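Sulfate transporter 4.1, chloroplastic (Arabidopsis thaliana, PDB 7LHV) cotransports sulfate with protons across the membrane as a member of the SLC26A/SulP family and may help regulate sulfate assimilation. Local coordinates at residues A153-L158 with P386-F391; S207-F212 with I345-G350; F462-I467 with V485-A490. One frame throughout, in Å; residues are numbered along the deposited sequence.

In the fold
Following the chain from its N terminus, residues 153-158 open contact 1, and helix 206-229 then supplies the first half of contact 2. That second loop shuts first, when residues 345-350 on helix 330-358 return to it; residues 386-391 close contact 1 afterwards, so contact 2 lies wholly within its span. Contact 3 follows in series, joining two consecutive helices, 459-474 and 477-496. Contact 1 ties a helix start to strand 388-389 beside the bound sulfate. Contact 2 touches both others: Leu154 packs on Glu347 and Phe212, and Trp465 probably hydrogen-bonds Ser210. Contacts 1 and 3 stay about 12 Å apart at their nearest atoms.

Contact 1: residues A153-L158 with P386-F391; sequences ALVSLL and PATGSF. With SO4 (sulfate ion), chain D.
Val155 carries the direct contact, one methyl for each partner. CG1 lies 3.5 Å from Pro386 O and packs on the proline ring through Pro386 CB, while CG2 comes within 3.6 Å of Thr388 OG1. With CG1 anti to the backbone N (chi1 165°), both branches are turned onto the extended chain of 386-389, and each meets its partner at a slant. These are van der Waals contacts between buried residues.

At the far end of the interface the two segments are bridged by a sulfate ion, the species this protein transports. Ala153 N donates to SO4 O3 over 3.2 Å in a nearly straight bond (171° at the hydrogen), and Phe391 N donates to SO4 O2 over 2.7 Å with a more bent one (141°). Both donors belong to the first residue of a helix, 153-166 and 391-399. The anion is therefore held between two helix N termini, as in the SLC26 core domain, and the helix ends probably help to stabilise its charge. Ser392 OG adds a further hydrogen bond.

Further out, strand 388-389 pairs antiparallel with strand 149-150, which leads into helix 153-166 and so probably helps to set the spacing of the two helix starts. Ser156 OG is hydrogen-bonded to Val152 O and to Tyr385 OH, and Asn376 OD1 accepts from Ala387 N.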
ATOM      1  N   ALA A 153      12.171  -2.696  25.427  1.00 52.24           N
ATOM      2  CA  ALA A 153      13.442  -2.420  24.768  1.00 52.24           C
ATOM      3  C   ALA A 153      13.245  -1.669  23.456  1.00 52.24           C
ATOM      4  O   ALA A 153      13.956  -0.698  23.176  1.00 52.24           O
ATOM      5  CB  ALA A 153      14.199  -3.725  24.529  1.00 52.24           C
ATOM      6  N   LEU A 154      12.273  -2.090  22.646  1.00 49.18           N
ATOM      7  CA  LEU A 154      12.120  -1.515  21.313  1.00 49.18           C
ATOM      8  C   LEU A 154      11.619  -0.077  21.378  1.00 49.18           C
ATOM      9  O   LEU A 154      12.136   0.803  20.679  1.00 49.18           O
ATOM     10  CB  LEU A 154      11.176  -2.378  20.479  1.00 49.18           C
ATOM     11  CG  LEU A 154      11.053  -1.993  19.006  1.00 49.18           C
ATOM     12  CD1 LEU A 154      12.413  -2.023  18.347  1.00 49.18           C
ATOM     13  CD2 LEU A 154      10.096  -2.927  18.295  1.00 49.18           C
ATOM     14  N   VAL A 155      10.602   0.183  22.199  1.00 47.87           N
ATOM     15  CA  VAL A 155      10.074   1.537  22.309  1.00 47.87           C
ATOM     16  C   VAL A 155      11.116   2.466  22.917  1.00 47.87           C
ATOM     17  O   VAL A 155      11.238   3.628  22.517  1.00 47.87           O
ATOM     18  CB  VAL A 155       8.763   1.538  23.111  1.00 47.87           C
ATOM     19  CG1 VAL A 155       8.403   2.936  23.555  1.00 47.87           C
ATOM     20  CG2 VAL A 155       7.644   0.951  22.275  1.00 47.87           C
ATOM     21  N   SER A 156      11.891   1.969  23.883  1.00 49.41           N
ATOM     22  CA  SER A 156      12.977   2.770  24.439  1.00 49.41           C
ATOM     23  C   SER A 156      14.022   3.093  23.379  1.00 49.41           C
ATOM     24  O   SER A 156      14.535   4.216  23.324  1.00 49.41           O
ATOM     25  CB  SER A 156      13.617   2.045  25.620  1.00 49.41           C
ATOM     26  OG  SER A 156      12.705   1.923  26.698  1.00 49.41           O
ATOM     27  N   LEU A 157      14.349   2.120  22.526  1.00 49.56           N
ATOM     28  CA  LEU A 157      15.295   2.374  21.445  1.00 49.56           C
ATOM     29  C   LEU A 157      14.766   3.423  20.475  1.00 49.56           C
ATOM     30  O   LEU A 157      15.510   4.308  20.041  1.00 49.56           O
ATOM     31  CB  LEU A 157      15.605   1.077  20.704  1.00 49.56           C
ATOM     32  CG  LEU A 157      16.399   1.229  19.410  1.00 49.56           C
ATOM     33  CD1 LEU A 157      17.817   1.681  19.697  1.00 49.56           C
ATOM     34  CD2 LEU A 157      16.395  -0.077  18.646  1.00 49.56           C
ATOM     35  N   LEU A 158      13.483   3.337  20.117  1.00 51.84           N
ATOM     36  CA  LEU A 158      12.907   4.317  19.198  1.00 51.84           C
ATOM     37  C   LEU A 158      12.874   5.709  19.820  1.00 51.84           C
ATOM     38  O   LEU A 158      13.148   6.710  19.144  1.00 51.84           O
ATOM     39  CB  LEU A 158      11.503   3.884  18.783  1.00 51.84           C
ATOM     40  CG  LEU A 158      11.420   2.549  18.048  1.00 51.84           C
ATOM     41  CD1 LEU A 158       9.975   2.182  17.777  1.00 51.84           C
ATOM     42  CD2 LEU A 158      12.212   2.604  16.763  1.00 51.84           C
ATOM     43  N   PRO A 386       6.723   6.762  26.544  1.00 46.89           N
ATOM     44  CA  PRO A 386       5.751   5.780  26.037  1.00 46.89           C
ATOM     45  C   PRO A 386       5.960   4.378  26.596  1.00 46.89           C
ATOM     46  O   PRO A 386       7.086   3.891  26.710  1.00 46.89           O
ATOM     47  CB  PRO A 386       5.982   5.809  24.524  1.00 46.89           C
ATOM     48  CG  PRO A 386       6.534   7.126  24.252  1.00 46.89           C
ATOM     49  CD  PRO A 386       7.369   7.487  25.435  1.00 46.89           C
ATOM     50  N   ALA A 387       4.849   3.732  26.940  1.00 48.16           N
ATOM     51  CA  ALA A 387       4.854   2.406  27.538  1.00 48.16           C
ATOM     52  C   ALA A 387       3.884   1.511  26.784  1.00 48.16           C
ATOM     53  O   ALA A 387       2.729   1.890  26.566  1.00 48.16           O
ATOM     54  CB  ALA A 387       4.466   2.470  29.017  1.00 48.16           C
ATOM     55  N   THR A 388       4.353   0.327  26.389  1.00 49.88           N
ATOM     56  CA  THR A 388       3.501  -0.642  25.711  1.00 49.88           C
ATOM     57  C   THR A 388       3.612  -2.008  26.375  1.00 49.88           C
ATOM     58  O   THR A 388       4.259  -2.145  27.416  1.00 49.88           O
ATOM     59  CB  THR A 388       3.867  -0.748  24.229  1.00 49.88           C
ATOM     60  OG1 THR A 388       5.252  -1.083  24.100  1.00 49.88           O
ATOM     61  CG2 THR A 388       3.600   0.566  23.516  1.00 49.88           C
ATOM     62  N   GLY A 389       2.985  -3.020  25.782  1.00 52.71           N
ATOM     63  CA  GLY A 389       3.055  -4.357  26.340  1.00 52.71           C
ATOM     64  C   GLY A 389       4.449  -4.947  26.234  1.00 52.71           C
ATOM     65  O   GLY A 389       5.209  -4.654  25.314  1.00 52.71           O
ATOM     66  N   SER A 390       4.782  -5.798  27.197  1.00 54.61           N
ATOM     67  CA  SER A 390       6.106  -6.395  27.301  1.00 54.61           C
ATOM     68  C   SER A 390       6.028  -7.880  26.986  1.00 54.61           C
ATOM     69  O   SER A 390       5.203  -8.595  27.557  1.00 54.61           O
ATOM     70  CB  SER A 390       6.685  -6.191  28.700  1.00 54.61           C
ATOM     71  OG  SER A 390       6.634  -4.829  29.073  1.00 54.61           O
ATOM     72  N   PHE A 391       6.888  -8.335  26.072  0.50 56.97           N
ATOM     73  CA  PHE A 391       6.945  -9.757  25.749  0.50 56.97           C
ATOM     74  C   PHE A 391       7.398 -10.577  26.950  0.50 56.97           C
ATOM     75  O   PHE A 391       6.881 -11.673  27.192  0.50 56.97           O
ATOM     76  CB  PHE A 391       7.887  -9.995  24.571  0.50 56.97           C
ATOM     77  CG  PHE A 391       7.291  -9.662  23.234  0.50 56.97           C
ATOM     78  CD1 PHE A 391       6.584 -10.612  22.517  0.50 56.97           C
ATOM     79  CD2 PHE A 391       7.462  -8.405  22.683  0.50 56.97           C
ATOM     80  CE1 PHE A 391       6.043 -10.305  21.285  0.50 56.97           C
ATOM     81  CE2 PHE A 391       6.925  -8.095  21.451  0.50 56.97           C
ATOM     82  CZ  PHE A 391       6.215  -9.045  20.752  0.50 56.97           C
TER
HETATM   83  S   SO4 D1002      10.522  -6.684  26.319  1.00 61.42           S
HETATM   84  O1  SO4 D1002      11.198  -7.976  26.326  1.00 61.42           O
HETATM   85  O2  SO4 D1002       9.174  -6.849  25.789  1.00 61.42           O
HETATM   86  O3  SO4 D1002      11.261  -5.759  25.470  1.00 61.42           O
HETATM   87  O4  SO4 D1002      10.458  -6.156  27.677  1.00 61.42           O

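Contact 2: residues S207-F212 with I345-G350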
ATOM      1  N   SER A 207       7.528 -11.868   9.227  1.00 50.88           N
ATOM      2  CA  SER A 207       8.954 -11.970   8.938  1.00 50.88           C
ATOM      3  C   SER A 207       9.622 -10.603   8.977  1.00 50.88           C
ATOM      4  O   SER A 207      10.736 -10.462   9.491  1.00 50.88           O
ATOM      5  CB  SER A 207       9.167 -12.629   7.580  1.00 50.88           C
ATOM      6  OG  SER A 207       8.435 -13.836   7.488  1.00 50.88           O
ATOM      7  N   VAL A 208       8.957  -9.588   8.428  1.00 48.57           N
ATOM      8  CA  VAL A 208       9.507  -8.238   8.442  1.00 48.57           C
ATOM      9  C   VAL A 208       9.666  -7.741   9.872  1.00 48.57           C
ATOM     10  O   VAL A 208      10.708  -7.185  10.243  1.00 48.57           O
ATOM     11  CB  VAL A 208       8.613  -7.303   7.608  1.00 48.57           C
ATOM     12  CG1 VAL A 208       8.830  -5.863   8.005  1.00 48.57           C
ATOM     13  CG2 VAL A 208       8.890  -7.493   6.131  1.00 48.57           C
ATOM     14  N   ILE A 209       8.641  -7.947  10.701  1.00 50.07           N
ATOM     15  CA  ILE A 209       8.700  -7.515  12.093  1.00 50.07           C
ATOM     16  C   ILE A 209       9.796  -8.262  12.838  1.00 50.07           C
ATOM     17  O   ILE A 209      10.535  -7.675  13.633  1.00 50.07           O
ATOM     18  CB  ILE A 209       7.331  -7.702  12.767  1.00 50.07           C
ATOM     19  CG1 ILE A 209       6.263  -6.896  12.032  1.00 50.07           C
ATOM     20  CG2 ILE A 209       7.395  -7.290  14.222  1.00 50.07           C
ATOM     21  CD1 ILE A 209       4.856  -7.316  12.365  1.00 50.07           C
ATOM     22  N   SER A 210       9.917  -9.569  12.599  1.00 49.00           N
ATOM     23  CA  SER A 210      10.942 -10.358  13.275  1.00 49.00           C
ATOM     24  C   SER A 210      12.342  -9.901  12.885  1.00 49.00           C
ATOM     25  O   SER A 210      13.223  -9.786  13.744  1.00 49.00           O
ATOM     26  CB  SER A 210      10.755 -11.839  12.959  1.00 49.00           C
ATOM     27  OG  SER A 210      11.794 -12.614  13.528  1.00 49.00           O
ATOM     28  N   GLY A 211      12.567  -9.638  11.598  1.00 48.15           N
ATOM     29  CA  GLY A 211      13.875  -9.159  11.175  1.00 48.15           C
ATOM     30  C   GLY A 211      14.205  -7.794  11.739  1.00 48.15           C
ATOM     31  O   GLY A 211      15.327  -7.552  12.196  1.00 48.15           O
ATOM     32  N   PHE A 212      13.229  -6.883  11.726  1.00 48.32           N
ATOM     33  CA  PHE A 212      13.444  -5.563  12.301  1.00 48.32           C
ATOM     34  C   PHE A 212      13.748  -5.656  13.791  1.00 48.32           C
ATOM     35  O   PHE A 212      14.642  -4.967  14.293  1.00 48.32           O
ATOM     36  CB  PHE A 212      12.221  -4.683  12.051  1.00 48.32           C
ATOM     37  CG  PHE A 212      12.261  -3.368  12.765  1.00 48.32           C
ATOM     38  CD1 PHE A 212      13.120  -2.369  12.354  1.00 48.32           C
ATOM     39  CD2 PHE A 212      11.431  -3.129  13.843  1.00 48.32           C
ATOM     40  CE1 PHE A 212      13.156  -1.158  13.010  1.00 48.32           C
ATOM     41  CE2 PHE A 212      11.462  -1.919  14.503  1.00 48.32           C
ATOM     42  CZ  PHE A 212      12.326  -0.933  14.085  1.00 48.32           C
ATOM     43  N   ILE A 345       0.228  -1.533  17.744  1.00 51.35           N
ATOM     44  CA  ILE A 345      -0.776  -2.238  16.960  1.00 51.35           C
ATOM     45  C   ILE A 345      -0.297  -3.643  16.625  1.00 51.35           C
ATOM     46  O   ILE A 345      -1.085  -4.597  16.609  1.00 51.35           O
ATOM     47  CB  ILE A 345      -1.131  -1.436  15.697  1.00 51.35           C
ATOM     48  CG1 ILE A 345      -1.804  -0.120  16.081  1.00 51.35           C
ATOM     49  CG2 ILE A 345      -2.038  -2.237  14.787  1.00 51.35           C
ATOM     50  CD1 ILE A 345      -1.985   0.824  14.926  1.00 51.35           C
ATOM     51  N   LEU A 346       0.999  -3.800  16.372  1.00 52.24           N
ATOM     52  CA  LEU A 346       1.503  -5.064  15.851  1.00 52.24           C
ATOM     53  C   LEU A 346       1.953  -6.017  16.948  1.00 52.24           C
ATOM     54  O   LEU A 346       1.743  -7.229  16.834  1.00 52.24           O
ATOM     55  CB  LEU A 346       2.658  -4.803  14.883  1.00 52.24           C
ATOM     56  CG  LEU A 346       2.270  -4.146  13.559  1.00 52.24           C
ATOM     57  CD1 LEU A 346       3.508  -3.818  12.749  1.00 52.24           C
ATOM     58  CD2 LEU A 346       1.335  -5.039  12.769  1.00 52.24           C
ATOM     59  N   GLU A 347       2.566  -5.502  18.012  1.00 55.18           N
ATOM     60  CA  GLU A 347       3.134  -6.346  19.057  1.00 55.18           C
ATOM     61  C   GLU A 347       2.244  -6.430  20.293  1.00 55.18           C
ATOM     62  O   GLU A 347       1.849  -7.526  20.697  1.00 55.18           O
ATOM     63  CB  GLU A 347       4.530  -5.839  19.433  1.00 55.18           C
ATOM     64  CG  GLU A 347       5.550  -5.996  18.325  1.00 55.18           C
ATOM     65  CD  GLU A 347       6.914  -5.470  18.714  1.00 55.18           C
ATOM     66  OE1 GLU A 347       7.034  -4.872  19.803  1.00 55.18           O
ATOM     67  OE2 GLU A 347       7.868  -5.659  17.932  1.00 55.18           O
ATOM     68  N   SER A 348       1.922  -5.288  20.905  1.00 52.65           N
ATOM     69  CA  SER A 348       1.174  -5.303  22.160  1.00 52.65           C
ATOM     70  C   SER A 348      -0.210  -5.911  21.980  1.00 52.65           C
ATOM     71  O   SER A 348      -0.656  -6.722  22.803  1.00 52.65           O
ATOM     72  CB  SER A 348       1.066  -3.888  22.721  1.00 52.65           C
ATOM     73  OG  SER A 348       0.087  -3.823  23.742  1.00 52.65           O
ATOM     74  N   VAL A 349      -0.908  -5.533  20.908  1.00 53.99           N
ATOM     75  CA  VAL A 349      -2.230  -6.093  20.655  1.00 53.99           C
ATOM     76  C   VAL A 349      -2.128  -7.581  20.351  1.00 53.99           C
ATOM     77  O   VAL A 349      -2.993  -8.369  20.748  1.00 53.99           O
ATOM     78  CB  VAL A 349      -2.926  -5.319  19.523  1.00 53.99           C
ATOM     79  CG1 VAL A 349      -4.203  -6.015  19.109  1.00 53.99           C
ATOM     80  CG2 VAL A 349      -3.223  -3.903  19.970  1.00 53.99           C
ATOM     81  N   GLY A 350      -1.073  -7.993  19.649  1.00 54.97           N
ATOM     82  CA  GLY A 350      -0.873  -9.412  19.403  1.00 54.97           C
ATOM     83  C   GLY A 350      -0.667 -10.200  20.681  1.00 54.97           C
ATOM     84  O   GLY A 350      -1.220 -11.292  20.843  1.00 54.97           O
TER
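Ile209 and Leu346 form the apolar heart of this helix-to-helix contact. Their terminal methyls meet, Ile209 CD1 lying 3.8 Å from Leu346 CD1; the same isoleucine methyl also lies 4.2 Å from Leu346 CB, and Ile209 CG1 is 4.2 Å from Leu346 CD1. The two side chains cross at a slant. Only Ile209 serves both partners of the opposite helix, which agrees with its 66 Å² share of the 125 Å² buried in total.

The second kind of contact is between a methyl and a carboxylate. Ile209 CG2 lies 4.1 Å from Glu347 OE2, a loose packing contact, and the two side chains run past each other in opposite directions. The torsion of Ile209 (chi1 -59°) parts its branches: CG2, anti to the backbone N, faces the glutamate, while the CG1 arm goes to the leucine. Glu347 reaches across because its chain is stretched beyond CG (chi2 179°), although its CB does not point at the other helix. Leu346 and Glu347 both belong to a wider, pi-type turn at 345-348.

Lipid contacts form a third group: Leu346 and Val208 each touch a bound sphingosine phosphate molecule, with the leucine side chain about 4 Å from it at the nearest atoms.

In SLC26 transporters, helix 206-229 corresponds to part of the gate domain and helix 330-358 to part of the core domain, so the contact probably spans their interface. Behind it, Phe212 and Val208 pack on helices 459-474 and 477-496, while Ile345, Ser348 and Val349 lean on helix 365-381.

Contact 3: residues F462-I467 with V485-A490; sequences FSLWTI and VGFSLA. With S1P ((2S,3R,4E)-2-amino-3-hydroxyoctadec-4-en-1-yl dihydrogen phosphate), chain F.
Phe487 presents its two sides to different neighbours, with Leu464 and Ile467 on one side of its ring plane and a lipid tail on the other. Leu464 supplies the closer protein contact: its CD2 methyl lies 3.6 Å from Phe487 CB and 3.9 Å from Phe487 CG, so it meets the root of the aromatic side chain at a slant. CG of Leu464 is anti to the carbonyl carbon (chi1 -80°), and from there CD2 extends to the ring even though CB does not face the other helix. One helical turn on, Ile467 CG2 approaches Phe487 CE2 more loosely, at 4.3 Å and again obliquely.

The two helices involved, 459-474 and 477-496, follow each other with a link of just two residues; in the SLC26 fold they are the last helices of the membrane part, ahead of the STAS domain.

Across the ring, the chain of a bound sphingosine phosphate passes with S1P C8 4.2 Å above one face, displaced toward the rim. The same lipid rests against Ala490, whose CB is 3.5 Å from S1P O3, and near Gly486, whose O is 3.7 Å from S1P C13. Next to this site, Leu489 packs on Leu489 and Ala490 on Leu200 of the second subunit, placing the lipid close to the dimer interface.

On the far side of helix 459-474, Thr466 OG1 donates to Phe462 O over 2.9 Å, tilted 34° from the carbonyl plane. The backbone N of Thr466 reaches that oxygen from the opposite face, and the hydroxyl also sits over a face of the Phe462 ring.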
ATOM      1  N   PHE A 462      11.860 -15.792   4.101  1.00 51.11           N
ATOM      2  CA  PHE A 462      13.246 -15.724   4.550  1.00 51.11           C
ATOM      3  C   PHE A 462      13.980 -14.566   3.890  1.00 51.11           C
ATOM      4  O   PHE A 462      14.781 -13.882   4.535  1.00 51.11           O
ATOM      5  CB  PHE A 462      13.966 -17.040   4.264  1.00 51.11           C
ATOM      6  CG  PHE A 462      15.426 -17.015   4.611  1.00 51.11           C
ATOM      7  CD1 PHE A 462      15.842 -17.240   5.909  1.00 51.11           C
ATOM      8  CD2 PHE A 462      16.381 -16.762   3.644  1.00 51.11           C
ATOM      9  CE1 PHE A 462      17.180 -17.215   6.236  1.00 51.11           C
ATOM     10  CE2 PHE A 462      17.721 -16.734   3.967  1.00 51.11           C
ATOM     11  CZ  PHE A 462      18.119 -16.963   5.263  1.00 51.11           C
ATOM     12  N   SER A 463      13.737 -14.345   2.596  1.00 50.46           N
ATOM     13  CA  SER A 463      14.361 -13.218   1.912  1.00 50.46           C
ATOM     14  C   SER A 463      13.903 -11.895   2.506  1.00 50.46           C
ATOM     15  O   SER A 463      14.712 -10.980   2.697  1.00 50.46           O
ATOM     16  CB  SER A 463      14.048 -13.274   0.419  1.00 50.46           C
ATOM     17  OG  SER A 463      14.635 -14.418  -0.176  1.00 50.46           O
ATOM     18  N   LEU A 464      12.608 -11.773   2.803  1.00 48.23           N
ATOM     19  CA  LEU A 464      12.111 -10.561   3.448  1.00 48.23           C
ATOM     20  C   LEU A 464      12.770 -10.354   4.806  1.00 48.23           C
ATOM     21  O   LEU A 464      13.195  -9.241   5.144  1.00 48.23           O
ATOM     22  CB  LEU A 464      10.592 -10.630   3.600  1.00 48.23           C
ATOM     23  CG  LEU A 464       9.753 -10.301   2.368  1.00 48.23           C
ATOM     24  CD1 LEU A 464       8.277 -10.433   2.689  1.00 48.23           C
ATOM     25  CD2 LEU A 464      10.074  -8.907   1.875  1.00 48.23           C
ATOM     26  N   TRP A 465      12.869 -11.422   5.598  1.00 49.18           N
ATOM     27  CA  TRP A 465      13.484 -11.333   6.917  1.00 49.18           C
ATOM     28  C   TRP A 465      14.932 -10.881   6.807  1.00 49.18           C
ATOM     29  O   TRP A 465      15.367  -9.966   7.515  1.00 49.18           O
ATOM     30  CB  TRP A 465      13.400 -12.694   7.612  1.00 49.18           C
ATOM     31  CG  TRP A 465      13.870 -12.715   9.035  1.00 49.18           C
ATOM     32  CD1 TRP A 465      13.096 -12.596  10.149  1.00 49.18           C
ATOM     33  CD2 TRP A 465      15.215 -12.870   9.499  1.00 49.18           C
ATOM     34  NE1 TRP A 465      13.871 -12.666  11.277  1.00 49.18           N
ATOM     35  CE2 TRP A 465      15.178 -12.832  10.905  1.00 49.18           C
ATOM     36  CE3 TRP A 465      16.448 -13.034   8.864  1.00 49.18           C
ATOM     37  CZ2 TRP A 465      16.323 -12.952  11.685  1.00 49.18           C
ATOM     38  CZ3 TRP A 465      17.582 -13.153   9.640  1.00 49.18           C
ATOM     39  CH2 TRP A 465      17.512 -13.112  11.035  1.00 49.18           C
ATOM     40  N   THR A 466      15.690 -11.503   5.902  1.00 48.07           N
ATOM     41  CA  THR A 466      17.103 -11.175   5.757  1.00 48.07           C
ATOM     42  C   THR A 466      17.297  -9.747   5.266  1.00 48.07           C
ATOM     43  O   THR A 466      18.160  -9.022   5.774  1.00 48.07           O
ATOM     44  CB  THR A 466      17.773 -12.159   4.802  1.00 48.07           C
ATOM     45  OG1 THR A 466      17.557 -13.495   5.267  1.00 48.07           O
ATOM     46  CG2 THR A 466      19.263 -11.894   4.733  1.00 48.07           C
ATOM     47  N   ILE A 467      16.502  -9.322   4.281  1.00 45.88           N
ATOM     48  CA  ILE A 467      16.640  -7.968   3.753  1.00 45.88           C
ATOM     49  C   ILE A 467      16.328  -6.943   4.831  1.00 45.88           C
ATOM     50  O   ILE A 467      17.078  -5.981   5.033  1.00 45.88           O
ATOM     51  CB  ILE A 467      15.743  -7.782   2.517  1.00 45.88           C
ATOM     52  CG1 ILE A 467      16.395  -8.405   1.283  1.00 45.88           C
ATOM     53  CG2 ILE A 467      15.458  -6.311   2.275  1.00 45.88           C
ATOM     54  CD1 ILE A 467      15.467  -8.517   0.100  1.00 45.88           C
ATOM     55  N   VAL A 485       7.997  -2.023   5.346  1.00 49.75           N
ATOM     56  CA  VAL A 485       6.620  -1.666   5.015  1.00 49.75           C
ATOM     57  C   VAL A 485       6.427  -1.637   3.505  1.00 49.75           C
ATOM     58  O   VAL A 485       5.401  -2.098   2.987  1.00 49.75           O
ATOM     59  CB  VAL A 485       6.244  -0.321   5.662  1.00 49.75           C
ATOM     60  CG1 VAL A 485       4.887   0.141   5.171  1.00 49.75           C
ATOM     61  CG2 VAL A 485       6.245  -0.448   7.172  1.00 49.75           C
ATOM     62  N   GLY A 486       7.406  -1.104   2.773  1.00 49.67           N
ATOM     63  CA  GLY A 486       7.290  -1.050   1.328  1.00 49.67           C
ATOM     64  C   GLY A 486       7.270  -2.422   0.687  1.00 49.67           C
ATOM     65  O   GLY A 486       6.514  -2.662  -0.251  1.00 49.67           O
ATOM     66  N   PHE A 487       8.104  -3.339   1.177  1.00 49.73           N
ATOM     67  CA  PHE A 487       8.106  -4.691   0.630  1.00 49.73           C
ATOM     68  C   PHE A 487       6.817  -5.428   0.970  1.00 49.73           C
ATOM     69  O   PHE A 487       6.283  -6.173   0.138  1.00 49.73           O
ATOM     70  CB  PHE A 487       9.324  -5.458   1.132  1.00 49.73           C
ATOM     71  CG  PHE A 487      10.486  -5.423   0.186  1.00 49.73           C
ATOM     72  CD1 PHE A 487      10.495  -6.215  -0.947  1.00 49.73           C
ATOM     73  CD2 PHE A 487      11.560  -4.589   0.422  1.00 49.73           C
ATOM     74  CE1 PHE A 487      11.562  -6.179  -1.822  1.00 49.73           C
ATOM     75  CE2 PHE A 487      12.629  -4.549  -0.450  1.00 49.73           C
ATOM     76  CZ  PHE A 487      12.629  -5.345  -1.573  1.00 49.73           C
ATOM     77  N   SER A 488       6.294  -5.231   2.183  1.00 47.89           N
ATOM     78  CA  SER A 488       5.007  -5.827   2.524  1.00 47.89           C
ATOM     79  C   SER A 488       3.898  -5.294   1.624  1.00 47.89           C
ATOM     80  O   SER A 488       3.054  -6.062   1.144  1.00 47.89           O
ATOM     81  CB  SER A 488       4.682  -5.565   3.991  1.00 47.89           C
ATOM     82  OG  SER A 488       5.560  -6.283   4.837  1.00 47.89           O
ATOM     83  N   LEU A 489       3.887  -3.981   1.379  1.00 46.69           N
ATOM     84  CA  LEU A 489       2.899  -3.404   0.472  1.00 46.69           C
ATOM     85  C   LEU A 489       3.072  -3.931  -0.944  1.00 46.69           C
ATOM     86  O   LEU A 489       2.085  -4.203  -1.635  1.00 46.69           O
ATOM     87  CB  LEU A 489       2.994  -1.881   0.480  1.00 46.69           C
ATOM     88  CG  LEU A 489       2.085  -1.155   1.465  1.00 46.69           C
ATOM     89  CD1 LEU A 489       2.353   0.335   1.426  1.00 46.69           C
ATOM     90  CD2 LEU A 489       0.637  -1.453   1.140  1.00 46.69           C
ATOM     91  N   ALA A 490       4.316  -4.066  -1.400  1.00 48.60           N
ATOM     92  CA  ALA A 490       4.559  -4.579  -2.741  1.00 48.60           C
ATOM     93  C   ALA A 490       4.026  -5.993  -2.884  1.00 48.60           C
ATOM     94  O   ALA A 490       3.423  -6.334  -3.905  1.00 48.60           O
ATOM     95  CB  ALA A 490       6.051  -4.534  -3.060  1.00 48.60           C
TER
HETATM   96  C1  S1P F1004       9.720  -8.775  -7.156  1.00 66.34           C
HETATM   97  O1  S1P F1004       8.541  -9.354  -7.748  1.00 66.34           O
HETATM   98  C2  S1P F1004       9.181  -8.247  -5.850  1.00 66.34           C
HETATM   99  N2  S1P F1004       7.723  -8.226  -5.916  1.00 66.34           N
HETATM  100  C3  S1P F1004       9.591  -6.811  -5.520  1.00 66.34           C
HETATM  101  O3  S1P F1004       8.393  -6.193  -5.067  1.00 66.34           O
HETATM  102  C4  S1P F1004      10.137  -6.063  -6.689  1.00 66.34           C
HETATM  103  C5  S1P F1004      10.641  -4.846  -6.644  1.00 66.34           C
HETATM  104  C6  S1P F1004      10.805  -3.917  -5.492  1.00 66.34           C
HETATM  105  C7  S1P F1004       9.579  -3.108  -5.126  1.00 66.34           C
HETATM  106  C8  S1P F1004       9.424  -2.960  -3.639  1.00 66.34           C
HETATM  107  C9  S1P F1004       9.281  -1.533  -3.171  1.00 66.34           C
HETATM  108  C10 S1P F1004       7.872  -1.003  -3.283  1.00 66.34           C
HETATM  109  C11 S1P F1004       7.660   0.342  -2.631  1.00 66.34           C
HETATM  110  C12 S1P F1004       6.200   0.717  -2.472  1.00 66.34           C
HETATM  111  C13 S1P F1004       5.244  -0.378  -2.858  1.00 66.34           C
HETATM  112  C14 S1P F1004       3.879   0.112  -3.264  1.00 66.34           C
HETATM  113  C15 S1P F1004       3.651   1.578  -3.002  1.00 66.34           C
HETATM  114  C16 S1P F1004       3.052   2.334  -4.173  1.00 66.34           C
HETATM  115  P22 S1P F1004       8.056 -10.868  -7.645  1.00 66.34           P
HETATM  116  O23 S1P F1004       9.266 -11.745  -7.421  1.00 66.34           O
HETATM  117  O24 S1P F1004       7.190 -10.947  -6.428  1.00 66.34           O
HETATM  118  O25 S1P F1004       7.324 -11.215  -8.851  1.00 66.34           O